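Local coordinates for protein PrimPol AEP domain (PP-N190) (Cyanophage S-2L, PDB 6ZP9) that probably primes and extends DNA strands during phage replication, as the archaeo-eukaryotic primase (AEP) domain of a primase-polymerase whose phage replaces adenine by 2-aminoadenine, at residues A[33-38]-A[55-60]; A[107-112]-A[143-148]; A[125-130]-A[149-154]. All coordinates share one frame; numbering follows the deposited sequence.

Three tertiary contacts illustrate how a small alpha/beta domain is held together: contacts 1 and 3 pack on its two antiparallel sheets, and contact 2 packs a loop on a helix. Contact 1, complete before the other two begin, sets helix 55-64 against strand 34-38. Contacts 2 and 3 lie across the chain's centre and interlace in sequence: loop 107-112, residues 125-130 on strand 123-129, helix residues 143-148, then loop 149-154. Their centres are 7 Å apart and they share helix 135-149 and Trp127, whereas the centre of contact 1 is 30 Å from contact 2 and 24 Å from contact 3. The contacts thus secure two separate parts of the domain, one at each sheet.

Contact 1. Residues A[33-38]-A[55-60]; sequences TRYRAI and GATVQD
Val58 lays one methyl over the ring of Tyr35, a compact case of an aliphatic branch used to seat a helix on a sheet. Val58 CG2 stands 4.0 Å from the centroid of the Tyr35 ring and only 15° off the ring normal, a CH-pi contact over the face. This methyl, Val58 CG2, lies 3.9 Å from both CZ and CE1 of Tyr35. The other branch is farther off, with 4.1 Å between Val58 CG1 and Tyr35 OH. Thr57, the residue before, adds a lighter touch: its methyl CG2 comes within 4.2 Å of Tyr35 CD2, obliquely to the ring.

The tyrosine extends from strand 34-38 toward the helix because CG is anti to the backbone N (chi1 180°), and the opposite face of its ring lies over the backbone N of Ala37. At the far end, OH is hydrogen-bonded to Ser68 OG on the neighbouring strand 67-71, which ties down the tip of the ring. Thr57 OG1 bonds to Thr54 OG1, just ahead of the helix, while its methyl faces the tyrosine. Farther out, Leu53 packs on Val58, and Ala61, one turn on, touches both Tyr35 and Ala37.

No hydrogen bond crosses between the two segments. The helix is therefore held here by dispersion and the weak polarisation of a methyl over a pi face, while the buried phenol oxygen finds its polar partner within the sheet.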
# COMPACT_ATOMS: atom_id res chain seq x y z
N THR A 33 2.55 5.38 -12.42
CA THR A 33 2.80 4.74 -11.14
C THR A 33 4.29 4.71 -10.84
O THR A 33 5.11 4.39 -11.71
CB THR A 33 2.21 3.32 -11.13
OG1 THR A 33 0.78 3.41 -11.21
CG2 THR A 33 2.60 2.57 -9.86
N ARG A 34 4.65 5.06 -9.61
CA ARG A 34 6.03 5.13 -9.18
C ARG A 34 6.42 3.87 -8.42
O ARG A 34 5.72 3.46 -7.48
CB ARG A 34 6.26 6.37 -8.31
CG ARG A 34 5.97 7.68 -9.03
CD ARG A 34 6.89 7.85 -10.22
NE ARG A 34 8.29 7.98 -9.81
CZ ARG A 34 9.29 8.13 -10.66
NH1 ARG A 34 9.05 8.18 -11.96
NH2 ARG A 34 10.53 8.24 -10.20
N TYR A 35 7.53 3.27 -8.82
CA TYR A 35 8.09 2.08 -8.21
C TYR A 35 9.25 2.47 -7.30
O TYR A 35 10.04 3.36 -7.64
CB TYR A 35 8.57 1.12 -9.30
CG TYR A 35 9.19 -0.18 -8.85
CD1 TYR A 35 8.45 -1.11 -8.12
CD2 TYR A 35 10.50 -0.51 -9.21
CE1 TYR A 35 9.01 -2.33 -7.73
CE2 TYR A 35 11.07 -1.72 -8.82
CZ TYR A 35 10.32 -2.62 -8.09
OH TYR A 35 10.86 -3.84 -7.70
N ARG A 36 9.34 1.82 -6.15
CA ARG A 36 10.50 1.97 -5.27
C ARG A 36 11.02 0.59 -4.93
O ARG A 36 10.27 -0.25 -4.41
CB ARG A 36 10.16 2.75 -3.99
CG ARG A 36 11.41 3.23 -3.23
CD ARG A 36 11.12 4.27 -2.15
NE ARG A 36 12.07 4.17 -1.04
CZ ARG A 36 13.07 5.02 -0.80
NH1 ARG A 36 13.87 4.82 0.23
NH2 ARG A 36 13.26 6.07 -1.59
N ALA A 37 12.28 0.33 -5.24
CA ALA A 37 12.93 -0.92 -4.87
C ALA A 37 13.83 -0.62 -3.67
O ALA A 37 14.69 0.26 -3.74
CB ALA A 37 13.73 -1.49 -6.04
N ILE A 38 13.62 -1.34 -2.57
CA ILE A 38 14.34 -1.09 -1.33
C ILE A 38 15.12 -2.35 -0.97
O ILE A 38 14.57 -3.45 -0.98
CB ILE A 38 13.40 -0.70 -0.18
CG1 ILE A 38 12.51 0.47 -0.61
CG2 ILE A 38 14.21 -0.34 1.07
CD1 ILE A 38 11.59 0.95 0.48
N GLY A 55 7.67 -3.64 -16.28
CA GLY A 55 7.97 -5.05 -16.06
C GLY A 55 9.46 -5.33 -16.09
O GLY A 55 9.97 -6.10 -15.28
N ALA A 56 10.18 -4.68 -17.01
CA ALA A 56 11.62 -4.92 -17.11
C ALA A 56 12.35 -4.44 -15.86
O ALA A 56 13.32 -5.07 -15.40
CB ALA A 56 12.18 -4.23 -18.35
N THR A 57 11.90 -3.32 -15.28
CA THR A 57 12.56 -2.80 -14.09
C THR A 57 12.25 -3.65 -12.87
O THR A 57 13.15 -3.94 -12.07
CB THR A 57 12.13 -1.35 -13.86
OG1 THR A 57 12.50 -0.57 -15.01
CG2 THR A 57 12.82 -0.79 -12.64
N VAL A 58 11.00 -4.07 -12.70
CA VAL A 58 10.68 -4.97 -11.60
C VAL A 58 11.45 -6.28 -11.76
O VAL A 58 12.01 -6.81 -10.79
CB VAL A 58 9.17 -5.21 -11.50
CG1 VAL A 58 8.87 -6.20 -10.38
CG2 VAL A 58 8.45 -3.90 -11.25
N GLN A 59 11.50 -6.82 -12.98
CA GLN A 59 12.27 -8.03 -13.22
C GLN A 59 13.71 -7.88 -12.73
O GLN A 59 14.23 -8.77 -12.05
CB GLN A 59 12.25 -8.37 -14.72
CG GLN A 59 13.07 -9.60 -15.08
CD GLN A 59 12.42 -10.88 -14.60
OE1 GLN A 59 11.22 -10.93 -14.33
NE2 GLN A 59 13.21 -11.94 -14.50
N ASP A 60 14.34 -6.75 -13.05
CA ASP A 60 15.72 -6.49 -12.66
C ASP A 60 15.87 -6.32 -11.15
O ASP A 60 16.81 -6.85 -10.55
CB ASP A 60 16.23 -5.26 -13.39
CG ASP A 60 17.75 -5.13 -13.34
OD1 ASP A 60 18.43 -6.16 -13.14
OD2 ASP A 60 18.26 -4.00 -13.50

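Contact 2. Residues A[107-112]-A[143-148]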
# COMPACT_ATOMS: atom_id res chain seq x y z
N CYS A 107 -12.45 -2.52 15.76
CA CYS A 107 -12.13 -1.09 15.81
C CYS A 107 -13.30 -0.20 15.42
O CYS A 107 -13.20 1.02 15.61
CB CYS A 107 -10.98 -0.76 14.85
SG CYS A 107 -9.47 -1.53 15.27
N GLY A 108 -14.36 -0.75 14.84
CA GLY A 108 -15.40 0.08 14.29
C GLY A 108 -15.12 0.59 12.89
O GLY A 108 -15.80 1.52 12.44
N LEU A 109 -14.14 0.03 12.21
CA LEU A 109 -13.88 0.41 10.83
C LEU A 109 -14.84 -0.31 9.89
O LEU A 109 -15.34 -1.40 10.22
CB LEU A 109 -12.45 0.06 10.46
CG LEU A 109 -11.39 0.91 11.14
CD1 LEU A 109 -10.02 0.30 10.95
CD2 LEU A 109 -11.46 2.31 10.57
N PRO A 110 -15.12 0.26 8.73
CA PRO A 110 -15.85 -0.48 7.70
C PRO A 110 -14.92 -1.50 7.05
O PRO A 110 -13.70 -1.45 7.20
CB PRO A 110 -16.27 0.60 6.70
CG PRO A 110 -15.23 1.64 6.84
CD PRO A 110 -14.78 1.63 8.28
N ARG A 111 -15.52 -2.45 6.34
CA ARG A 111 -14.74 -3.52 5.73
C ARG A 111 -13.78 -2.95 4.70
O ARG A 111 -14.18 -2.11 3.88
CB ARG A 111 -15.67 -4.54 5.07
CG ARG A 111 -14.94 -5.70 4.43
CD ARG A 111 -15.92 -6.71 3.86
NE ARG A 111 -16.85 -7.20 4.88
CZ ARG A 111 -16.59 -8.20 5.71
NH1 ARG A 111 -15.42 -8.84 5.67
NH2 ARG A 111 -17.50 -8.56 6.61
N PRO A 112 -12.51 -3.35 4.71
CA PRO A 112 -11.57 -2.83 3.71
C PRO A 112 -12.02 -3.17 2.29
O PRO A 112 -12.67 -4.20 2.05
CB PRO A 112 -10.25 -3.53 4.06
CG PRO A 112 -10.39 -3.86 5.53
CD PRO A 112 -11.84 -4.21 5.70
N ALA A 143 -4.75 10.14 9.09
CA ALA A 143 -4.38 10.31 10.49
C ALA A 143 -5.47 9.76 11.40
O ALA A 143 -5.17 9.10 12.40
CB ALA A 143 -4.11 11.78 10.79
N ARG A 144 -6.73 10.02 11.07
CA ARG A 144 -7.82 9.50 11.88
C ARG A 144 -7.88 7.98 11.82
O ARG A 144 -8.18 7.32 12.83
CB ARG A 144 -9.15 10.10 11.43
CG ARG A 144 -9.23 11.59 11.69
CD ARG A 144 -10.65 12.06 11.47
NE ARG A 144 -10.77 13.51 11.54
CZ ARG A 144 -11.93 14.15 11.69
NH1 ARG A 144 -13.06 13.46 11.80
NH2 ARG A 144 -11.95 15.48 11.73
N LEU A 145 -7.62 7.41 10.64
CA LEU A 145 -7.60 5.95 10.52
C LEU A 145 -6.52 5.35 11.41
O LEU A 145 -6.75 4.37 12.13
CB LEU A 145 -7.38 5.57 9.06
CG LEU A 145 -7.11 4.08 8.78
CD1 LEU A 145 -8.37 3.26 9.01
CD2 LEU A 145 -6.56 3.87 7.37
N ILE A 146 -5.32 5.94 11.38
CA ILE A 146 -4.22 5.45 12.21
C ILE A 146 -4.60 5.50 13.69
O ILE A 146 -4.35 4.55 14.44
CB ILE A 146 -2.94 6.26 11.93
CG1 ILE A 146 -2.42 5.96 10.52
CG2 ILE A 146 -1.89 5.98 13.01
CD1 ILE A 146 -1.38 6.94 10.01
N ALA A 147 -5.23 6.60 14.12
CA ALA A 147 -5.57 6.78 15.53
C ALA A 147 -6.61 5.76 15.98
O ALA A 147 -6.48 5.16 17.06
CB ALA A 147 -6.09 8.21 15.75
N LEU A 148 -7.65 5.56 15.17
CA LEU A 148 -8.76 4.71 15.58
C LEU A 148 -8.36 3.25 15.62
O LEU A 148 -8.78 2.51 16.52
CB LEU A 148 -9.94 4.91 14.62
CG LEU A 148 -11.08 3.90 14.76
CD1 LEU A 148 -11.69 4.02 16.14
CD2 LEU A 148 -12.13 4.07 13.68
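Loop 107-112, which leads from helix 97-102 to strand 114-117, rests on the last turns of helix 135-149 through a leucine cluster, an example of a loop without regular structure held chiefly, on this side, by one apolar residue, Leu109. The CD2 methyl of Leu109 sits between two leucines one helical turn apart, 3.6 Å from Leu145 CD1. Leu109 CD2 lies equally close, at 3.6 Å, to Leu148 CD2. The other branch reaches the first of these leucines alone, with 3.9 Å between Leu109 CD1 and Leu145 CD1. The side chains of Leu109 and Leu145 cross at about a right angle, methyl against methyl, whereas Leu109 and Leu148 run past each other in opposite directions.

Both helix leucines have CG anti to the backbone N (chi1 171° for Leu145, 169° for Leu148), and this swings the isobutyl group of Leu145, whose CB bond does not aim at the loop, so that CD1 arrives there. Leu148 also covers the backbone of the loop: its CD1 methyl is 3.4 Å from Cys107 O, a close van der Waals approach to a carbonyl oxygen. Gly108, with a positive phi of 83°, follows directly and turns the chain so that Cys107 and Leu109 both face the helix.

No hydrogen bond joins the segments. The loop is fixed beside Leu109 by a bond to the sheet, in which Trp127 NE1 donates to Pro110 O. The same tryptophan, on strand 123-129, touches both Leu109 and Leu145, and Leu109 fits between helix 135-149, Leu195 next to the C-terminus, and Trp127 of that strand.

Contact 3. Residues A[125-130]-A[149-154]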
# COMPACT_ATOMS: atom_id res chain seq x y z
N HIS A 125 -4.21 -3.12 4.90
CA HIS A 125 -5.63 -2.87 4.70
C HIS A 125 -5.81 -1.62 3.87
O HIS A 125 -5.18 -0.60 4.15
CB HIS A 125 -6.35 -2.70 6.04
CG HIS A 125 -5.96 -3.72 7.06
ND1 HIS A 125 -6.65 -4.89 7.26
CD2 HIS A 125 -4.93 -3.74 7.95
CE1 HIS A 125 -6.07 -5.59 8.22
NE2 HIS A 125 -5.02 -4.92 8.65
N TYR A 126 -6.68 -1.68 2.86
CA TYR A 126 -6.95 -0.55 1.98
C TYR A 126 -8.44 -0.23 1.92
O TYR A 126 -9.28 -1.13 1.81
CB TYR A 126 -6.48 -0.82 0.57
CG TYR A 126 -4.99 -0.86 0.34
CD1 TYR A 126 -4.26 -2.01 0.60
CD2 TYR A 126 -4.34 0.24 -0.20
CE1 TYR A 126 -2.91 -2.06 0.34
CE2 TYR A 126 -2.99 0.20 -0.45
CZ TYR A 126 -2.28 -0.95 -0.19
OH TYR A 126 -0.93 -0.99 -0.46
N TRP A 127 -8.77 1.06 1.95
CA TRP A 127 -10.12 1.54 1.71
C TRP A 127 -10.05 2.50 0.52
O TRP A 127 -9.45 3.58 0.62
CB TRP A 127 -10.69 2.23 2.95
CG TRP A 127 -10.94 1.32 4.14
CD1 TRP A 127 -12.14 0.78 4.54
CD2 TRP A 127 -9.97 0.88 5.10
NE1 TRP A 127 -11.96 0.02 5.68
CE2 TRP A 127 -10.65 0.07 6.05
CE3 TRP A 127 -8.59 1.08 5.25
CZ2 TRP A 127 -9.99 -0.54 7.12
CZ3 TRP A 127 -7.94 0.47 6.33
CH2 TRP A 127 -8.65 -0.32 7.24
N VAL A 128 -10.66 2.11 -0.61
CA VAL A 128 -10.53 2.84 -1.86
C VAL A 128 -11.74 3.74 -2.05
O VAL A 128 -12.88 3.32 -1.82
CB VAL A 128 -10.39 1.87 -3.05
CG1 VAL A 128 -10.23 2.65 -4.35
CG2 VAL A 128 -9.20 0.95 -2.81
N PHE A 129 -11.50 4.99 -2.47
CA PHE A 129 -12.57 5.95 -2.68
C PHE A 129 -13.03 5.94 -4.14
O PHE A 129 -12.31 5.50 -5.04
CB PHE A 129 -12.11 7.35 -2.27
CG PHE A 129 -11.71 7.45 -0.84
CD1 PHE A 129 -12.68 7.46 0.16
CD2 PHE A 129 -10.37 7.54 -0.49
CE1 PHE A 129 -12.31 7.55 1.49
CE2 PHE A 129 -10.00 7.63 0.84
CZ PHE A 129 -10.97 7.63 1.83
N HIS A 130 -14.24 6.46 -4.36
CA HIS A 130 -14.78 6.52 -5.71
C HIS A 130 -14.08 7.57 -6.58
O HIS A 130 -14.08 7.44 -7.81
CB HIS A 130 -16.30 6.77 -5.67
CG HIS A 130 -16.70 8.04 -4.97
ND1 HIS A 130 -16.41 9.29 -5.47
CD2 HIS A 130 -17.41 8.24 -3.83
CE1 HIS A 130 -16.90 10.22 -4.65
NE2 HIS A 130 -17.52 9.61 -3.66
N ALA A 149 -7.55 2.80 14.66
CA ALA A 149 -7.14 1.41 14.62
C ALA A 149 -5.92 1.13 15.49
O ALA A 149 -5.69 -0.03 15.86
CB ALA A 149 -6.84 0.99 13.17
N GLY A 150 -5.15 2.16 15.85
CA GLY A 150 -3.84 1.91 16.43
C GLY A 150 -2.86 1.33 15.43
O GLY A 150 -2.04 0.47 15.80
N PHE A 151 -2.92 1.77 14.18
CA PHE A 151 -1.97 1.33 13.18
C PHE A 151 -0.58 1.90 13.47
O PHE A 151 -0.39 2.82 14.27
CB PHE A 151 -2.43 1.79 11.80
CG PHE A 151 -3.53 0.96 11.20
CD1 PHE A 151 -3.66 -0.38 11.52
CD2 PHE A 151 -4.44 1.53 10.31
CE1 PHE A 151 -4.67 -1.15 10.96
CE2 PHE A 151 -5.46 0.77 9.75
CZ PHE A 151 -5.57 -0.58 10.07
N ASP A 152 0.41 1.34 12.78
CA ASP A 152 1.74 1.93 12.63
C ASP A 152 1.64 3.38 12.16
O ASP A 152 1.16 3.65 11.06
CB ASP A 152 2.52 1.07 11.63
CG ASP A 152 3.94 1.54 11.41
OD1 ASP A 152 4.30 2.68 11.77
OD2 ASP A 152 4.70 0.74 10.82
N THR A 153 2.11 4.32 12.99
CA THR A 153 1.95 5.75 12.71
C THR A 153 2.94 6.28 11.68
O THR A 153 2.83 7.46 11.30
CB THR A 153 2.07 6.58 13.99
OG1 THR A 153 3.43 6.56 14.44
CG2 THR A 153 1.19 6.01 15.08
N THR A 154 3.88 5.46 11.23
CA THR A 154 4.84 5.87 10.21
C THR A 154 4.16 6.18 8.88
O THR A 154 4.57 7.10 8.16
CB THR A 154 5.88 4.77 10.01
OG1 THR A 154 6.74 4.72 11.16
CG2 THR A 154 6.73 5.02 8.76
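Phe151 CZ reaches both His125 and Trp127, two residues on the same face of strand 123-129. Of the aromatic interactions, the pair with His125 is nearly parallel: the planes are inclined by 14°, but the rings are slid so far apart, with centroids 5.7 Å from one another, that they barely overlap. What touches is one corner of the imidazole, His125 CD2, 3.9 Å from Phe151 CZ and 4.0 Å from Phe151 CE1. Trp127 meets the same phenyl edge on, each ring near the plane of the other, with 4.2 Å between Trp127 CH2 and Phe151 CZ. Trp92 completes the group, edge-to-face with Phe151 and steeply inclined to His125.

Aliphatic packing covers the phenyl from the helix side. Ala149 CB stands 3.5 Å above one face of Phe151, over the ring centre. Leu145 also touches Phe151.

These contacts secure a helix-to-loop transition against the middle of an antiparallel sheet. Helix 135-149 ends at Gly150, whose positive phi (68°) takes the chain out of the helix, and the next residue drops its side chain toward the strand.

No hydrogen bond crosses between the segments; those nearby hold the imidazole and the loop. Phe151 N probably donates to Ile146 O of the helix. His125 ND1 is bonded to Gln115 NE2 on the adjacent strand 114-117, which restrains the rotation of the imidazole. Farther along the loop, Asp152 OD1 accepts from Thr154 N at 2.9 Å, forming an Asx turn; the donor approaches on the anti side of the carboxylate, 35° out of its plane.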